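Iron(III) ABC transporter, periplasmic iron-compound-binding protein (Vibrio cholerae, PDB 3TEF) probably binds iron-loaded catecholate siderophores in the periplasm and hands them to an ABC transporter for iron uptake. Local coordinates at residues A[135-138]-A[139-142]; A[112-115]-A[116-120]; A[240-244]-A[245-249]; A[205-208]-A[209-213]. All blocks are in the same frame, centred on the assembly; numbering follows the deposited sequence.

The four local contacts form two pairs, one in each half of a bilobal binding protein. Contacts 1 and 2, with centres 12 Å apart, lie on the successive helices 131-154 and 113-128 and touch: Asp142 OD1 is 2.9 Å from Trp114 NE1, a probable hydrogen bond, and Val141 CG1 packs 3.5 Å from Trp114 CH2. Contacts 3 and 4, with centres 9 Å apart, meet where Asn212 OD1 lies 2.7 Å from Thr245 N, again a probable hydrogen bond. Between the pairs, centres are 31 to 37 Å apart and nearest atoms at least about 20 Å. In this family the substrate typically binds in the cleft between the lobes.

Contact 1 of 4, residues A[135-138]-A[139-142]; sequences EAKI and EQVD
Helix 131-154 is the setting, and one turn of it brings Lys137 and Gln140 together. The two side chains run side by side in the same direction. Lys137 places CG anti to its own N but bends at the next bond (chi2 70°), which swings its end toward Gln140, whose chain continues straight beyond CG. NZ then donates to Gln140 OE1 over 3.2 Å. It approaches from above the amide, 44° out of the carbonyl plane, and so misses the lone pairs; Glu271 is the stronger partner of the ammonium group, through a salt bridge. Gln140 OE1 also accepts a hydrogen bond from water 1 at 2.7 Å. The same water makes a weak bond of 3.1 Å to Ala136 O, the carbonyl that already accepts Gln140 N.

As in other class III periplasmic binding proteins, this long helix joins the two lobes, its end leading into strand 158-165. Its backbone is regular here: Glu139 N donates to Glu135 O at 2.9 Å, and Val141 N to Lys137 O at 3.0 Å with an N-H...O angle of 165°. Val141 CG2 packs 3.4 Å from Lys137 O, beside that bond. Ile138, one of the buried residues of this turn, packs against Trp121 and Arg122 of helix 113-128; its carbonyl O takes the Asp142 N-H at 2.8 Å. Arg122 also pairs with Glu135, in a salt bridge to OE2.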
# COMPACT_ATOMS: atom_id res chain seq x y z
N GLU A 135 4.87 18.57 3.11
CA GLU A 135 3.61 19.30 3.16
C GLU A 135 3.12 19.68 1.76
O GLU A 135 1.92 19.62 1.49
CB GLU A 135 3.71 20.53 4.06
CG GLU A 135 3.87 20.21 5.54
CD GLU A 135 2.73 19.38 6.11
OE1 GLU A 135 1.57 19.50 5.64
OE2 GLU A 135 2.98 18.61 7.05
N ALA A 136 4.04 20.08 0.89
CA ALA A 136 3.67 20.42 -0.48
C ALA A 136 3.03 19.21 -1.16
O ALA A 136 2.01 19.34 -1.84
CB ALA A 136 4.90 20.91 -1.29
N LYS A 137 3.64 18.04 -0.97
CA LYS A 137 3.15 16.81 -1.56
C LYS A 137 1.78 16.46 -0.99
O LYS A 137 0.86 16.09 -1.72
CB LYS A 137 4.11 15.65 -1.29
CG LYS A 137 3.87 14.49 -2.19
CD LYS A 137 4.29 14.90 -3.59
CE LYS A 137 3.74 13.98 -4.62
NZ LYS A 137 4.12 14.45 -5.98
N ILE A 138 1.65 16.57 0.33
CA ILE A 138 0.37 16.31 0.97
C ILE A 138 -0.74 17.21 0.42
O ILE A 138 -1.82 16.73 0.10
CB ILE A 138 0.46 16.41 2.51
CG1 ILE A 138 1.31 15.25 3.04
CG2 ILE A 138 -0.93 16.42 3.10
CD1 ILE A 138 1.59 15.32 4.53
N GLU A 139 -0.47 18.51 0.31
CA GLU A 139 -1.48 19.43 -0.19
C GLU A 139 -1.94 19.01 -1.58
O GLU A 139 -3.15 19.05 -1.88
CB GLU A 139 -0.94 20.87 -0.22
CG GLU A 139 -1.88 21.86 -0.90
CD GLU A 139 -1.58 23.30 -0.54
OE1 GLU A 139 -0.48 23.57 -0.01
OE2 GLU A 139 -2.45 24.18 -0.77
N GLN A 140 -0.99 18.61 -2.42
CA GLN A 140 -1.27 18.19 -3.78
C GLN A 140 -2.19 16.97 -3.81
O GLN A 140 -3.23 16.96 -4.48
CB GLN A 140 0.03 17.88 -4.53
CG GLN A 140 -0.17 17.35 -5.94
CD GLN A 140 1.14 17.00 -6.64
OE1 GLN A 140 2.21 16.99 -6.04
NE2 GLN A 140 1.04 16.71 -7.94
N VAL A 141 -1.80 15.93 -3.07
CA VAL A 141 -2.51 14.66 -3.11
C VAL A 141 -3.87 14.76 -2.41
O VAL A 141 -4.86 14.18 -2.85
CB VAL A 141 -1.65 13.55 -2.48
CG1 VAL A 141 -2.47 12.27 -2.35
CG2 VAL A 141 -0.40 13.32 -3.32
N ASP A 142 -3.92 15.52 -1.32
CA ASP A 142 -5.15 15.72 -0.58
C ASP A 142 -6.26 16.26 -1.48
O ASP A 142 -7.42 15.86 -1.36
CB ASP A 142 -4.92 16.64 0.61
CG ASP A 142 -6.10 16.68 1.57
OD1 ASP A 142 -6.65 15.61 1.92
OD2 ASP A 142 -6.48 17.80 1.98
O HOH W 1 3.03 19.23 -4.73

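Contact 2 of 4, residues A[112-115]-A[116-120]; sequences GYWE and STQQQ
Gln118 and Thr117 fold back onto Trp114 and Tyr113 in the first turns of helix 113-128, with Gly112 as N-cap. Gln118 crosses the indole at about a right angle. Its CG stands 3.6 Å from the centroid of the Trp114 six-membered ring, only 11° off the normal, a CH-pi contact over the face. NE2 lies above the same ring system, 3.0 Å from Trp114 NE1; both are donors, and NE1 is directed instead to Asp142. A weak bond of 3.4 Å links Gln118 NE2 to Trp114 O, while OE1 is held by Arg122 and by water 2, which also donates to Glu115 OE1.

Thr117 has OG1 beside its backbone N (chi1 -67°), from where it donates to Tyr113 O at 2.7 Å, coming from above the carbonyl plane, 40° out of it. That carbonyl also accepts Thr117 N at 2.8 Å, so two donors of one residue grip it. Tyr113 OH is hydrogen-bonded to Thr270 and Thr117 OG1 to Ser265 OG. The same OG1 stands 3.3 Å above the plane of the Tyr113 ring, over its centre.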
# COMPACT_ATOMS: atom_id res chain seq x y z
N GLY A 112 -8.06 5.08 8.67
CA GLY A 112 -8.24 5.22 7.23
C GLY A 112 -6.91 5.39 6.51
O GLY A 112 -5.97 5.99 7.03
N TYR A 113 -6.86 4.88 5.29
CA TYR A 113 -5.63 4.91 4.50
C TYR A 113 -5.00 6.31 4.38
O TYR A 113 -3.81 6.49 4.68
CB TYR A 113 -5.85 4.34 3.10
CG TYR A 113 -4.61 4.43 2.25
CD1 TYR A 113 -3.61 3.46 2.35
CD2 TYR A 113 -4.42 5.49 1.37
CE1 TYR A 113 -2.46 3.54 1.59
CE2 TYR A 113 -3.26 5.58 0.60
CZ TYR A 113 -2.29 4.60 0.72
OH TYR A 113 -1.14 4.67 -0.01
N TRP A 114 -5.77 7.29 3.94
CA TRP A 114 -5.16 8.60 3.65
C TRP A 114 -4.75 9.38 4.90
O TRP A 114 -3.64 9.94 4.95
CB TRP A 114 -6.04 9.43 2.69
CG TRP A 114 -5.47 10.80 2.34
CD1 TRP A 114 -6.15 11.99 2.38
CD2 TRP A 114 -4.13 11.11 1.92
NE1 TRP A 114 -5.32 13.02 2.01
CE2 TRP A 114 -4.07 12.51 1.72
CE3 TRP A 114 -2.98 10.35 1.69
CZ2 TRP A 114 -2.91 13.16 1.30
CZ3 TRP A 114 -1.82 11.00 1.27
CH2 TRP A 114 -1.79 12.40 1.08
N GLU A 115 -5.59 9.40 5.92
CA GLU A 115 -5.21 10.07 7.16
C GLU A 115 -3.95 9.44 7.74
O GLU A 115 -3.04 10.15 8.16
CB GLU A 115 -6.35 10.05 8.19
CG GLU A 115 -7.64 10.71 7.72
CD GLU A 115 -7.57 12.22 7.71
OE1 GLU A 115 -6.46 12.77 7.84
OE2 GLU A 115 -8.64 12.86 7.58
N SER A 116 -3.87 8.12 7.74
CA SER A 116 -2.69 7.46 8.29
C SER A 116 -1.46 7.61 7.40
O SER A 116 -0.36 7.79 7.90
CB SER A 116 -2.96 5.99 8.65
OG SER A 116 -3.25 5.22 7.50
N THR A 117 -1.66 7.56 6.09
CA THR A 117 -0.56 7.72 5.15
C THR A 117 0.09 9.12 5.26
O THR A 117 1.31 9.25 5.24
CB THR A 117 -1.02 7.43 3.71
OG1 THR A 117 -1.35 6.04 3.60
CG2 THR A 117 0.08 7.78 2.69
N GLN A 118 -0.74 10.15 5.40
CA GLN A 118 -0.23 11.50 5.68
C GLN A 118 0.72 11.53 6.85
O GLN A 118 1.77 12.18 6.80
CB GLN A 118 -1.38 12.45 6.01
CG GLN A 118 -2.20 12.84 4.82
CD GLN A 118 -3.38 13.70 5.25
OE1 GLN A 118 -3.20 14.74 5.87
NE2 GLN A 118 -4.59 13.23 4.95
N GLN A 119 0.35 10.86 7.94
CA GLN A 119 1.22 10.81 9.10
C GLN A 119 2.51 10.08 8.79
O GLN A 119 3.56 10.45 9.31
CB GLN A 119 0.52 10.19 10.32
CG GLN A 119 1.31 10.36 11.60
CD GLN A 119 1.67 11.81 11.86
OE1 GLN A 119 0.81 12.69 11.87
NE2 GLN A 119 2.96 12.08 12.05
N GLN A 120 2.45 9.03 7.95
CA GLN A 120 3.67 8.30 7.63
C GLN A 120 4.63 9.22 6.86
O GLN A 120 5.84 9.21 7.12
CB GLN A 120 3.40 7.03 6.80
CG GLN A 120 2.33 6.09 7.35
CD GLN A 120 2.50 5.79 8.84
OE1 GLN A 120 1.71 6.25 9.67
NE2 GLN A 120 3.52 5.03 9.17
O HOH W 2 -4.52 15.07 8.63

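Contact 3 of 4, residues A[240-244]-A[245-249]; sequences LVKAT and TAYKN
Lys242 bends at chi2 and again at chi3 (-124°), while Tyr247 sets its CG anti to the backbone N (chi1 175°); together these torsions lay the lysine chain obliquely across the tyrosine ring. CD is the touching methylene, 3.6 Å from the ring centroid and 16° off the normal, which places it over the face and toward the rim in a CH-pi contact. Beyond it the chain follows the ring outward, and NZ donates to Tyr247 OH at 2.9 Å. The aliphatic part thus packs on the ring while the charged end is held by the phenol oxygen.

The turn between the two helices is held by backbone bonds. Thr244 N donates to Val241 O at 3.0 Å, as helix 239-242 ends, and Tyr247 CB rests 3.5 Å from that carbonyl. Thr244 then takes the N-cap position of the next helix, but its side chain makes no capping bond. Its CG2 is modelled 3.0 Å from Tyr247 N, a contact so short, with the first torsion off the staggered positions, that the placing of this methyl is doubtful. Thr244 O accepts Lys248 N at 3.3 Å, and Asn249 N closes on Thr245 O at 2.9 Å. Ile252 lies against Val241, Ala246 and Tyr247, and Asn212 borders the turn from the end of helix 205-211. Two short helices joined by a tight turn, leading into strand 252-254 beside the parallel strand 215-220, form part of an alpha/beta lobe of the kind found in periplasmic binding proteins.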
# COMPACT_ATOMS: atom_id res chain seq x y z
N LEU A 240 -20.72 -14.97 -15.46
CA LEU A 240 -21.32 -14.47 -14.23
C LEU A 240 -21.00 -13.00 -14.00
O LEU A 240 -21.83 -12.23 -13.51
CB LEU A 240 -20.86 -15.29 -13.03
CG LEU A 240 -21.33 -16.74 -13.01
CD1 LEU A 240 -20.78 -17.46 -11.79
CD2 LEU A 240 -22.84 -16.81 -13.04
N VAL A 241 -19.78 -12.61 -14.36
CA VAL A 241 -19.33 -11.24 -14.20
C VAL A 241 -19.96 -10.32 -15.25
O VAL A 241 -20.31 -9.18 -14.95
CB VAL A 241 -17.79 -11.17 -14.27
CG1 VAL A 241 -17.31 -9.73 -14.34
CG2 VAL A 241 -17.18 -11.89 -13.06
N LYS A 242 -20.12 -10.84 -16.47
CA LYS A 242 -20.76 -10.09 -17.55
C LYS A 242 -22.19 -9.69 -17.20
O LYS A 242 -22.67 -8.63 -17.62
CB LYS A 242 -20.80 -10.93 -18.83
CG LYS A 242 -19.47 -11.47 -19.27
CD LYS A 242 -18.55 -10.37 -19.74
CE LYS A 242 -18.09 -10.65 -21.16
NZ LYS A 242 -16.88 -9.86 -21.53
N ALA A 243 -22.85 -10.54 -16.43
CA ALA A 243 -24.25 -10.32 -16.05
C ALA A 243 -24.37 -9.25 -14.98
O ALA A 243 -25.46 -9.00 -14.46
CB ALA A 243 -24.87 -11.63 -15.58
N THR A 244 -23.25 -8.62 -14.66
CA THR A 244 -23.20 -7.65 -13.57
C THR A 244 -23.39 -6.22 -14.09
O THR A 244 -23.02 -5.91 -15.23
CB THR A 244 -21.85 -7.78 -12.81
OG1 THR A 244 -22.07 -7.63 -11.40
CG2 THR A 244 -20.85 -6.75 -13.30
N THR A 245 -23.96 -5.36 -13.26
CA THR A 245 -24.12 -3.95 -13.59
C THR A 245 -22.77 -3.29 -13.85
O THR A 245 -22.62 -2.46 -14.76
CB THR A 245 -24.83 -3.18 -12.46
OG1 THR A 245 -26.15 -3.71 -12.27
CG2 THR A 245 -24.93 -1.69 -12.80
N ALA A 246 -21.77 -3.65 -13.05
CA ALA A 246 -20.44 -3.08 -13.17
C ALA A 246 -19.84 -3.31 -14.55
O ALA A 246 -19.23 -2.41 -15.12
CB ALA A 246 -19.51 -3.65 -12.09
N TYR A 247 -20.01 -4.51 -15.08
CA TYR A 247 -19.50 -4.80 -16.41
C TYR A 247 -20.22 -3.96 -17.46
O TYR A 247 -19.60 -3.34 -18.31
CB TYR A 247 -19.66 -6.28 -16.76
CG TYR A 247 -19.25 -6.58 -18.19
CD1 TYR A 247 -17.91 -6.70 -18.53
CD2 TYR A 247 -20.19 -6.71 -19.20
CE1 TYR A 247 -17.52 -6.95 -19.83
CE2 TYR A 247 -19.82 -6.97 -20.50
CZ TYR A 247 -18.48 -7.09 -20.81
OH TYR A 247 -18.09 -7.34 -22.11
N LYS A 248 -21.55 -3.95 -17.37
CA LYS A 248 -22.37 -3.24 -18.35
C LYS A 248 -22.07 -1.74 -18.39
O LYS A 248 -21.97 -1.14 -19.46
CB LYS A 248 -23.85 -3.48 -18.07
CG LYS A 248 -24.33 -4.90 -18.35
CD LYS A 248 -25.69 -5.14 -17.70
CE LYS A 248 -26.12 -6.60 -17.80
NZ LYS A 248 -27.38 -6.85 -17.04
N ASN A 249 -21.94 -1.14 -17.21
CA ASN A 249 -21.65 0.29 -17.12
C ASN A 249 -20.19 0.58 -17.40
O ASN A 249 -19.76 1.73 -17.38
CB ASN A 249 -22.03 0.83 -15.74
CG ASN A 249 -23.54 0.90 -15.53
OD1 ASN A 249 -24.31 0.41 -16.35
ND2 ASN A 249 -23.95 1.50 -14.42

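Contact 4 of 4, residues A[205-208]-A[209-213]; sequences FEYI and REHNP
Backbone bonds from Arg209 N to Phe205 O (2.9 Å) and from Glu210 N to Glu206 O (2.8 Å) carry helix 205-211 regularly across the two segments. The helix ends at Asn212, which adopts positive phi yet still donates N to Ile208 O; Pro213 CD comes within 3.2 Å of that same oxygen.

Tyr207 and His211 lie one turn apart. His211 folds back along the helix, with CG beside its backbone N (chi1 -74°). Its N and ND1 both donate to Tyr207 O, each at 3.0 Å and from opposite faces of the carbonyl plane. The imidazole also lies over one face of the Tyr207 ring, ND1 3.5 Å above the plane; the rings meet obliquely, with centroids 4.3 Å apart and planes at 48°. Met160 of strand 158-165 touches Tyr207, Ile208, His211 and Pro213, seating this helix on the sheet of its lobe.

Glu210 sets CG between its backbone N and carbonyl carbon (chi1 72°), which carries the extended chain back along the helix and brings OE1 to 3.2 Å from Glu206 O, acceptor against acceptor; this may raise the affinity of the carboxylate for a proton. With ND1 donating to Tyr207 O, a gain or loss of a proton by His211 would probably take place at NE2.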
# COMPACT_ATOMS: atom_id res chain seq x y z
N PHE A 205 -17.69 -16.21 -7.83
CA PHE A 205 -18.31 -15.45 -8.91
C PHE A 205 -19.82 -15.35 -8.70
O PHE A 205 -20.45 -14.36 -9.07
CB PHE A 205 -17.97 -16.05 -10.27
CG PHE A 205 -16.54 -15.83 -10.68
CD1 PHE A 205 -16.07 -14.55 -10.95
CD2 PHE A 205 -15.67 -16.90 -10.82
CE1 PHE A 205 -14.75 -14.35 -11.34
CE2 PHE A 205 -14.36 -16.71 -11.20
CZ PHE A 205 -13.90 -15.43 -11.46
N GLU A 206 -20.40 -16.38 -8.10
CA GLU A 206 -21.82 -16.37 -7.81
C GLU A 206 -22.16 -15.23 -6.85
O GLU A 206 -23.19 -14.57 -7.00
CB GLU A 206 -22.26 -17.73 -7.23
CG GLU A 206 -22.31 -18.87 -8.27
CD GLU A 206 -20.94 -19.44 -8.65
OE1 GLU A 206 -19.90 -18.91 -8.20
OE2 GLU A 206 -20.91 -20.43 -9.42
N TYR A 207 -21.29 -15.00 -5.87
CA TYR A 207 -21.46 -13.92 -4.91
C TYR A 207 -21.38 -12.55 -5.60
O TYR A 207 -22.16 -11.64 -5.28
CB TYR A 207 -20.39 -14.05 -3.82
CG TYR A 207 -20.23 -12.90 -2.86
CD1 TYR A 207 -20.67 -13.01 -1.54
CD2 TYR A 207 -19.59 -11.72 -3.24
CE1 TYR A 207 -20.51 -11.97 -0.64
CE2 TYR A 207 -19.43 -10.67 -2.34
CZ TYR A 207 -19.89 -10.80 -1.04
OH TYR A 207 -19.72 -9.77 -0.15
N ILE A 208 -20.45 -12.40 -6.53
CA ILE A 208 -20.31 -11.15 -7.28
C ILE A 208 -21.56 -10.88 -8.11
O ILE A 208 -22.11 -9.78 -8.08
CB ILE A 208 -19.06 -11.15 -8.20
CG1 ILE A 208 -17.78 -11.22 -7.36
CG2 ILE A 208 -19.04 -9.91 -9.08
CD1 ILE A 208 -16.52 -11.47 -8.18
N ARG A 209 -22.02 -11.90 -8.82
CA ARG A 209 -23.22 -11.78 -9.65
C ARG A 209 -24.47 -11.55 -8.81
O ARG A 209 -25.29 -10.68 -9.13
CB ARG A 209 -23.39 -13.03 -10.52
CG ARG A 209 -24.71 -13.11 -11.27
CD ARG A 209 -24.93 -11.91 -12.17
NE ARG A 209 -26.23 -11.98 -12.85
CZ ARG A 209 -27.29 -11.24 -12.54
NH1 ARG A 209 -27.21 -10.34 -11.56
NH2 ARG A 209 -28.42 -11.39 -13.21
N GLU A 210 -24.62 -12.32 -7.73
CA GLU A 210 -25.81 -12.23 -6.88
C GLU A 210 -25.93 -10.83 -6.25
O GLU A 210 -27.01 -10.23 -6.26
CB GLU A 210 -25.81 -13.34 -5.81
CG GLU A 210 -24.79 -13.18 -4.67
CD GLU A 210 -24.63 -14.44 -3.79
OE1 GLU A 210 -24.68 -15.57 -4.32
OE2 GLU A 210 -24.46 -14.29 -2.55
N HIS A 211 -24.82 -10.31 -5.73
CA HIS A 211 -24.83 -9.01 -5.07
C HIS A 211 -24.81 -7.84 -6.05
O HIS A 211 -25.21 -6.73 -5.70
CB HIS A 211 -23.70 -8.91 -4.05
CG HIS A 211 -23.95 -9.70 -2.80
ND1 HIS A 211 -23.43 -10.96 -2.60
CD2 HIS A 211 -24.69 -9.42 -1.70
CE1 HIS A 211 -23.81 -11.41 -1.42
NE2 HIS A 211 -24.58 -10.50 -0.85
N ASN A 212 -24.34 -8.09 -7.27
CA ASN A 212 -24.45 -7.12 -8.35
C ASN A 212 -23.94 -5.72 -7.99
O ASN A 212 -24.73 -4.77 -7.89
CB ASN A 212 -25.91 -7.05 -8.83
CG ASN A 212 -26.05 -6.38 -10.18
OD1 ASN A 212 -25.12 -6.37 -10.99
ND2 ASN A 212 -27.23 -5.81 -10.43
N PRO A 213 -22.63 -5.57 -7.79
CA PRO A 213 -22.06 -4.26 -7.45
C PRO A 213 -22.17 -3.29 -8.63
O PRO A 213 -22.13 -3.72 -9.78
CB PRO A 213 -20.59 -4.58 -7.18
CG PRO A 213 -20.32 -5.80 -8.01
CD PRO A 213 -21.58 -6.60 -7.96